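Local coordinates for protein thiol peroxidase (PDB 1XVQ) that probably reduces hydrogen peroxide and organic hydroperoxides to water and alcohols, drawing electrons from thioredoxin and so protecting the cell against oxidative stress, at residues 47-52 with 113-118; 131-134 with 140-143; 35-40 with 100-105. All coordinates share one frame; numbering follows the deposited sequence.

Interaction 1: residues 47-52 with 113-118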
loop_
_atom_site.group_PDB
_atom_site.type_symbol
_atom_site.label_atom_id
_atom_site.label_comp_id
_atom_site.label_asym_id
_atom_site.label_seq_id
_atom_site.Cartn_x
_atom_site.Cartn_y
_atom_site.Cartn_z
ATOM N N VAL A 47 -6.849 5.922 -7.128
ATOM C CA VAL A 47 -6.046 5.859 -5.925
ATOM C C VAL A 47 -4.971 4.803 -6.041
ATOM O O VAL A 47 -5.229 3.681 -6.482
ATOM C CB VAL A 47 -6.918 5.496 -4.689
ATOM C CG1 VAL A 47 -6.061 5.429 -3.426
ATOM C CG2 VAL A 47 -8.003 6.548 -4.499
ATOM N N LEU A 48 -3.764 5.184 -5.652
ATOM C CA LEU A 48 -2.641 4.251 -5.636
ATOM C C LEU A 48 -2.356 3.940 -4.166
ATOM O O LEU A 48 -2.009 4.843 -3.406
ATOM C CB LEU A 48 -1.374 4.876 -6.261
ATOM C CG LEU A 48 -0.067 4.136 -5.870
ATOM C CD1 LEU A 48 -0.151 2.732 -6.416
ATOM C CD2 LEU A 48 1.191 4.867 -6.407
ATOM N N LEU A 49 -2.554 2.679 -3.753
ATOM C CA LEU A 49 -2.215 2.267 -2.395
ATOM C C LEU A 49 -0.820 1.659 -2.530
ATOM O O LEU A 49 -0.653 0.580 -3.121
ATOM C CB LEU A 49 -3.180 1.195 -1.874
ATOM C CG LEU A 49 -4.650 1.601 -1.879
ATOM C CD1 LEU A 49 -5.506 0.370 -1.502
ATOM C CD2 LEU A 49 -4.853 2.758 -0.893
ATOM N N ASN A 50 0.168 2.360 -1.980
ATOM C CA ASN A 50 1.575 1.953 -2.063
ATOM C C ASN A 50 1.795 1.451 -0.654
ATOM O O ASN A 50 1.914 2.211 0.288
ATOM C CB ASN A 50 2.414 3.196 -2.369
ATOM C CG ASN A 50 3.700 2.892 -3.080
ATOM O OD1 ASN A 50 4.434 3.821 -3.444
ATOM N ND2 ASN A 50 3.997 1.621 -3.298
ATOM N N ILE A 51 1.833 0.140 -0.539
ATOM C CA ILE A 51 1.887 -0.524 0.760
ATOM C C ILE A 51 3.253 -1.018 1.163
ATOM O O ILE A 51 3.918 -1.725 0.384
ATOM C CB ILE A 51 0.917 -1.690 0.727
ATOM C CG1 ILE A 51 -0.457 -1.178 0.266
ATOM C CG2 ILE A 51 0.813 -2.353 2.152
ATOM C CD1 ILE A 51 -1.396 -2.314 -0.223
ATOM N N PHE A 52 3.653 -0.689 2.391
ATOM C CA PHE A 52 4.985 -1.060 2.891
ATOM C C PHE A 52 5.052 -1.672 4.293
ATOM O O PHE A 52 4.229 -1.379 5.162
ATOM C CB PHE A 52 5.882 0.170 3.000
ATOM C CG PHE A 52 6.013 0.968 1.734
ATOM C CD1 PHE A 52 7.176 0.897 0.979
ATOM C CD2 PHE A 52 4.989 1.823 1.324
ATOM C CE1 PHE A 52 7.331 1.676 -0.181
ATOM C CE2 PHE A 52 5.129 2.604 0.170
ATOM C CZ PHE A 52 6.311 2.528 -0.585
ATOM N N GLU A 113 -5.995 -7.005 6.720
ATOM C CA GLU A 113 -6.731 -8.258 6.539
ATOM C C GLU A 113 -7.712 -8.166 5.376
ATOM O O GLU A 113 -7.861 -9.122 4.592
ATOM C CB GLU A 113 -7.476 -8.613 7.833
ATOM C CG GLU A 113 -6.523 -8.885 9.032
ATOM C CD GLU A 113 -5.717 -7.673 9.517
ATOM O OE1 GLU A 113 -4.486 -7.829 9.741
ATOM O OE2 GLU A 113 -6.280 -6.570 9.704
ATOM N N ASP A 114 -8.366 -7.013 5.256
ATOM C CA ASP A 114 -9.331 -6.797 4.176
ATOM C C ASP A 114 -8.664 -6.799 2.814
ATOM O O ASP A 114 -9.287 -7.229 1.831
ATOM C CB ASP A 114 -10.091 -5.491 4.367
ATOM C CG ASP A 114 -10.867 -5.460 5.664
ATOM O OD1 ASP A 114 -11.179 -6.553 6.213
ATOM O OD2 ASP A 114 -11.162 -4.345 6.127
ATOM N N TYR A 115 -7.413 -6.327 2.751
ATOM C CA TYR A 115 -6.690 -6.320 1.510
ATOM C C TYR A 115 -5.754 -7.522 1.336
ATOM O O TYR A 115 -5.051 -7.618 0.328
ATOM C CB TYR A 115 -5.907 -5.005 1.350
ATOM C CG TYR A 115 -6.784 -3.894 0.794
ATOM C CD1 TYR A 115 -7.788 -3.320 1.572
ATOM C CD2 TYR A 115 -6.664 -3.495 -0.535
ATOM C CE1 TYR A 115 -8.661 -2.368 1.012
ATOM C CE2 TYR A 115 -7.533 -2.559 -1.100
ATOM C CZ TYR A 115 -8.523 -2.006 -0.317
ATOM O OH TYR A 115 -9.404 -1.076 -0.885
ATOM N N GLY A 116 -5.772 -8.420 2.318
ATOM C CA GLY A 116 -4.951 -9.623 2.262
ATOM C C GLY A 116 -3.451 -9.372 2.218
ATOM O O GLY A 116 -2.713 -10.147 1.608
ATOM N N VAL A 117 -2.982 -8.300 2.845
ATOM C CA VAL A 117 -1.553 -8.000 2.799
ATOM C C VAL A 117 -0.798 -8.107 4.116
ATOM O O VAL A 117 0.416 -7.984 4.134
ATOM C CB VAL A 117 -1.253 -6.578 2.193
ATOM C CG1 VAL A 117 -1.535 -6.550 0.698
ATOM C CG2 VAL A 117 -2.101 -5.511 2.926
ATOM N N THR A 118 -1.479 -8.368 5.216
ATOM C CA THR A 118 -0.767 -8.488 6.491
ATOM C C THR A 118 0.143 -9.716 6.412
ATOM O O THR A 118 -0.305 -10.768 5.974
ATOM C CB THR A 118 -1.749 -8.672 7.662
ATOM O OG1 THR A 118 -2.608 -7.537 7.721
ATOM C CG2 THR A 118 -1.008 -8.768 9.020
#
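The ring of Tyr115 meets Leu49 obliquely: Leu49 CD1 lies 3.6 Å from Tyr115 CE2 and 4.0 Å from Tyr115 CZ, a methyl centred on CE2, with CZ and CD2 almost equally near. The two side chains cross at about a right angle. Around the same ring, Phe111 stacks on it, and Ala24, Phe27 and Ile135 also touch it, while Tyr115 OH is hydrogen-bonded to Pro25 O, which ties down the polar end of a buried residue. Leu49 and Ile51, two apart on strand 47-51, point to the same side of the sheet. Ile51 CD1 makes a looser apolar contact with Val117 CG1 at 4.3 Å. Strand 47-51 is an inner strand of the thioredoxin-fold sheet, and the chain leaving helix 111-114 packs over one side of it. That helix ends in a Schellman motif: Gly116 takes a positive phi of 62° and turns the chain between Tyr115 and Val117, both of which face the strand. Just beyond, Thr118 OG1 donates to Glu113 OE1 at 2.8 Å, arriving from above the carboxylate plane (59° out of it) and linking the two ends of segment 113-118.

Interaction 2: residues 131-134 with 140-143; sequences AIVV and NVAY
Val134 and Tyr143 form an antiparallel hydrogen-bonded pair, CA to CA 5.1 Å, with a classic beta bulge in which Ala142 and Tyr143 both lie opposite Val134. Val134 N donates to Tyr143 O at 2.9 Å in a nearly straight bond (174° at the hydrogen). In return, Val134 O takes two N-H groups: Ala142 N at 2.7 Å, and Tyr143 N through a weak bond at 3.4 Å. The strand directions of 131-134 and 141-143 differ by 128°, well short of 180°. On one face of the sheet, Val134 and Tyr143 touch at their CB atoms. With CG anti to the backbone N (chi1 169°), the Tyr143 ring extends past Val134 to Ile132, whose CG2 sits near the ring plane at its edge, 4.1 Å from Tyr143 CE1. Val134 CG1 also meets Ala142 CB at 4.1 Å. On the other face, Val133 CG1 and Val141 CG1 make a looser contact at 4.4 Å. The pairing belongs to the beta hairpin of strands 131-135 and 141-146. Helix 156-165 packs on the Tyr143 face through Ala158, Ala159, Ala162 and Leu163, while strand 47-51 borders strand 131-135, placing Leu48 against Ile132 and Val134.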
loop_
_atom_site.group_PDB
_atom_site.type_symbol
_atom_site.label_atom_id
_atom_site.label_comp_id
_atom_site.label_asym_id
_atom_site.label_seq_id
_atom_site.Cartn_x
_atom_site.Cartn_y
_atom_site.Cartn_z
ATOM N N ALA A 131 3.430 -4.146 -1.425
ATOM C CA ALA A 131 2.396 -4.438 -2.404
ATOM C C ALA A 131 1.881 -3.149 -3.004
ATOM O O ALA A 131 2.075 -2.069 -2.451
ATOM C CB ALA A 131 1.246 -5.153 -1.708
ATOM N N ILE A 132 1.220 -3.294 -4.139
ATOM C CA ILE A 132 0.630 -2.160 -4.822
ATOM C C ILE A 132 -0.788 -2.510 -5.218
ATOM O O ILE A 132 -1.050 -3.577 -5.772
ATOM C CB ILE A 132 1.446 -1.760 -6.093
ATOM C CG1 ILE A 132 2.733 -1.014 -5.661
ATOM C CG2 ILE A 132 0.613 -0.862 -6.996
ATOM C CD1 ILE A 132 3.708 -0.673 -6.813
ATOM N N VAL A 133 -1.723 -1.620 -4.898
ATOM C CA VAL A 133 -3.095 -1.825 -5.328
ATOM C C VAL A 133 -3.535 -0.523 -5.961
ATOM O O VAL A 133 -3.396 0.524 -5.358
ATOM C CB VAL A 133 -4.044 -2.164 -4.150
ATOM C CG1 VAL A 133 -5.508 -2.157 -4.639
ATOM C CG2 VAL A 133 -3.680 -3.523 -3.580
ATOM N N VAL A 134 -4.050 -0.607 -7.184
ATOM C CA VAL A 134 -4.553 0.576 -7.878
ATOM C C VAL A 134 -6.060 0.478 -7.948
ATOM O O VAL A 134 -6.620 -0.554 -8.350
ATOM C CB VAL A 134 -3.989 0.706 -9.318
ATOM C CG1 VAL A 134 -4.652 1.916 -10.040
ATOM C CG2 VAL A 134 -2.473 0.892 -9.255
ATOM N N ASN A 140 -13.403 0.445 -8.808
ATOM C CA ASN A 140 -13.011 -0.965 -8.903
ATOM C C ASN A 140 -11.511 -1.133 -8.849
ATOM O O ASN A 140 -10.779 -0.228 -9.210
ATOM C CB ASN A 140 -13.517 -1.589 -10.202
ATOM C CG ASN A 140 -15.017 -1.654 -10.253
ATOM O OD1 ASN A 140 -15.666 -1.943 -9.252
ATOM N ND2 ASN A 140 -15.582 -1.386 -11.422
ATOM N N VAL A 141 -11.066 -2.292 -8.372
ATOM C CA VAL A 141 -9.643 -2.567 -8.316
ATOM C C VAL A 141 -9.173 -2.678 -9.760
ATOM O O VAL A 141 -9.735 -3.425 -10.534
ATOM C CB VAL A 141 -9.387 -3.886 -7.562
ATOM C CG1 VAL A 141 -7.915 -4.281 -7.658
ATOM C CG2 VAL A 141 -9.751 -3.695 -6.063
ATOM N N ALA A 142 -8.159 -1.905 -10.128
ATOM C CA ALA A 142 -7.659 -1.948 -11.504
ATOM C C ALA A 142 -6.393 -2.785 -11.680
ATOM O O ALA A 142 -6.079 -3.248 -12.798
ATOM C CB ALA A 142 -7.381 -0.529 -11.985
ATOM N N TYR A 143 -5.653 -2.968 -10.592
ATOM C CA TYR A 143 -4.389 -3.698 -10.670
ATOM C C TYR A 143 -3.869 -4.027 -9.286
ATOM O O TYR A 143 -4.020 -3.231 -8.368
ATOM C CB TYR A 143 -3.344 -2.828 -11.386
ATOM C CG TYR A 143 -1.911 -3.345 -11.311
ATOM C CD1 TYR A 143 -1.086 -3.035 -10.231
ATOM C CD2 TYR A 143 -1.392 -4.146 -12.334
ATOM C CE1 TYR A 143 0.223 -3.503 -10.172
ATOM C CE2 TYR A 143 -0.092 -4.620 -12.288
ATOM C CZ TYR A 143 0.706 -4.297 -11.208
ATOM O OH TYR A 143 1.993 -4.778 -11.164
#

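Interaction 3: residues 35-40 with 100-105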
loop_
_atom_site.group_PDB
_atom_site.type_symbol
_atom_site.label_atom_id
_atom_site.label_comp_id
_atom_site.label_asym_id
_atom_site.label_seq_id
_atom_site.Cartn_x
_atom_site.Cartn_y
_atom_site.Cartn_z
ATOM N N GLY A 35 -7.175 11.565 12.564
ATOM C CA GLY A 35 -8.522 11.537 12.054
ATOM C C GLY A 35 -8.619 10.312 11.163
ATOM O O GLY A 35 -7.677 9.513 11.107
ATOM N N VAL A 36 -9.732 10.145 10.461
ATOM C CA VAL A 36 -9.866 8.978 9.597
ATOM C C VAL A 36 -9.639 9.311 8.138
ATOM O O VAL A 36 -9.972 10.403 7.674
ATOM C CB VAL A 36 -11.252 8.331 9.765
ATOM C CG1 VAL A 36 -11.398 7.118 8.834
ATOM C CG2 VAL A 36 -11.449 7.907 11.206
ATOM N N ILE A 37 -9.035 8.375 7.417
ATOM C CA ILE A 37 -8.827 8.530 5.985
ATOM C C ILE A 37 -9.725 7.413 5.491
ATOM O O ILE A 37 -9.375 6.230 5.574
ATOM C CB ILE A 37 -7.359 8.309 5.596
ATOM C CG1 ILE A 37 -6.504 9.439 6.182
ATOM C CG2 ILE A 37 -7.209 8.231 4.074
ATOM C CD1 ILE A 37 -5.029 9.369 5.784
ATOM N N SER A 38 -10.918 7.799 5.037
ATOM C CA SER A 38 -11.952 6.873 4.581
ATOM C C SER A 38 -11.944 6.690 3.071
ATOM O O SER A 38 -11.697 7.640 2.339
ATOM C CB SER A 38 -13.318 7.409 5.024
ATOM O OG SER A 38 -14.378 6.579 4.581
ATOM N N SER A 39 -12.229 5.478 2.610
ATOM C CA SER A 39 -12.224 5.226 1.186
ATOM C C SER A 39 -13.323 6.035 0.503
ATOM O O SER A 39 -13.235 6.336 -0.684
ATOM C CB SER A 39 -12.382 3.729 0.913
ATOM O OG SER A 39 -13.438 3.181 1.640
ATOM N N ASP A 40 -14.352 6.414 1.249
ATOM C CA ASP A 40 -15.428 7.195 0.656
ATOM C C ASP A 40 -14.923 8.576 0.247
ATOM O O ASP A 40 -15.476 9.193 -0.660
ATOM C CB ASP A 40 -16.585 7.305 1.643
ATOM C CG ASP A 40 -17.237 5.964 1.917
ATOM O OD1 ASP A 40 -17.899 5.841 2.970
ATOM O OD2 ASP A 40 -17.092 5.041 1.079
ATOM N N ASN A 100 -0.766 15.513 -3.822
ATOM C CA ASN A 100 -1.786 14.486 -3.603
ATOM C C ASN A 100 -1.141 13.154 -3.183
ATOM O O ASN A 100 -1.569 12.084 -3.617
ATOM C CB ASN A 100 -2.612 14.275 -4.883
ATOM C CG ASN A 100 -3.560 15.432 -5.176
ATOM O OD1 ASN A 100 -4.435 15.756 -4.369
ATOM N ND2 ASN A 100 -3.398 16.053 -6.342
ATOM N N VAL A 101 -0.099 13.240 -2.357
ATOM C CA VAL A 101 0.625 12.065 -1.862
ATOM C C VAL A 101 0.706 12.166 -0.339
ATOM O O VAL A 101 1.347 13.082 0.193
ATOM C CB VAL A 101 2.073 12.026 -2.373
ATOM C CG1 VAL A 101 2.804 10.854 -1.736
ATOM C CG2 VAL A 101 2.091 11.924 -3.890
ATOM N N MET A 102 0.089 11.221 0.364
ATOM C CA MET A 102 0.106 11.268 1.816
ATOM C C MET A 102 0.185 9.906 2.468
ATOM O O MET A 102 -0.263 8.930 1.910
ATOM C CB MET A 102 -1.142 11.981 2.329
ATOM C CG MET A 102 -2.434 11.263 2.021
ATOM S SD MET A 102 -3.860 12.206 2.560
ATOM C CE MET A 102 -3.647 12.148 4.365
ATOM N N PRO A 103 0.766 9.843 3.673
ATOM C CA PRO A 103 0.892 8.583 4.413
ATOM C C PRO A 103 -0.404 8.272 5.140
ATOM O O PRO A 103 -1.164 9.175 5.514
ATOM C CB PRO A 103 2.012 8.882 5.402
ATOM C CG PRO A 103 1.704 10.314 5.781
ATOM C CD PRO A 103 1.411 10.950 4.411
ATOM N N ALA A 104 -0.681 6.984 5.348
ATOM C CA ALA A 104 -1.880 6.589 6.069
ATOM C C ALA A 104 -1.459 5.352 6.852
ATOM O O ALA A 104 -0.788 4.474 6.322
ATOM C CB ALA A 104 -3.003 6.251 5.124
ATOM N N SER A 105 -1.877 5.293 8.105
ATOM C CA SER A 105 -1.512 4.198 9.001
ATOM C C SER A 105 -2.664 3.222 9.242
ATOM O O SER A 105 -3.799 3.634 9.479
ATOM C CB SER A 105 -1.053 4.795 10.337
ATOM O OG SER A 105 -0.908 3.786 11.324
#
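Ile37 CD1 makes the nearest approaches of strand 36-38 to segment 100-105. It meets Met102 CE at 3.4 Å, the two side chains approaching tip to tip; this separation is shorter than usual van der Waals contact between carbons and indicates tight packing. The same methyl lies 3.8 Å from Ala104 CB and 3.9 Å from Pro103 O, so it faces two side chains and one backbone carbonyl. The interface is therefore small, 127 Å² summed over both sides, and apolar in its side-chain chemistry.

Torsions explain how these groups meet. Ile37 CG1 is anti to the carbonyl carbon and chi2 is extended at -176°, which carries CD1 well out from the strand; the nearest CA atoms, those of Ile37 and Ala104, are still 7.2 Å apart. Met102 starts with CG between the backbone N and carbonyl carbon, then bends at chi3 (-67°), bringing CE round to the isoleucine methyl. Met102 and Ala104 both point toward Ile37, whereas the intervening Pro103 points away, the pattern of an extended chain, although this segment contains no regular helix or strand.

Backbone hydrogen bonds hold both sides: Ile37 pairs with Leu29 in strand 28-30, Met102 with Val78 in strand 77-78, and Ala104 with Ser82. Ala104 O also accepts from Gln89 NE2. The contact thus joins the small antiparallel sheet of strands 28-30 and 36-38 to the loop between helices 86-89 and 111-114, with Leu29 touching Ala104 and Gln89 of helix 86-89 lying against Pro103.

In the fold
Interactions 1 and 2 share the central sheet: strands 47-51 and 131-135 are neighbours, joined by probable hydrogen bonds from Leu49 N to Val133 O (2.8 Å) and Ile51 N to Ala131 O (2.9 Å). Measured from contact centre to chain centre, interaction 1 lies at about 4 Å, fully buried, and joins its segments by apolar side-chain packing. Interaction 2, partly buried at about 9 Å, adds backbone hydrogen bonding to strand 141-146, one of the sheet's two outermost strands within this chain. Interaction 3, also partly buried, at about 11 Å, rests on side-chain tips joining a separate small sheet to a loop. It touches neither other contact, although its segments alternate with those of interaction 1.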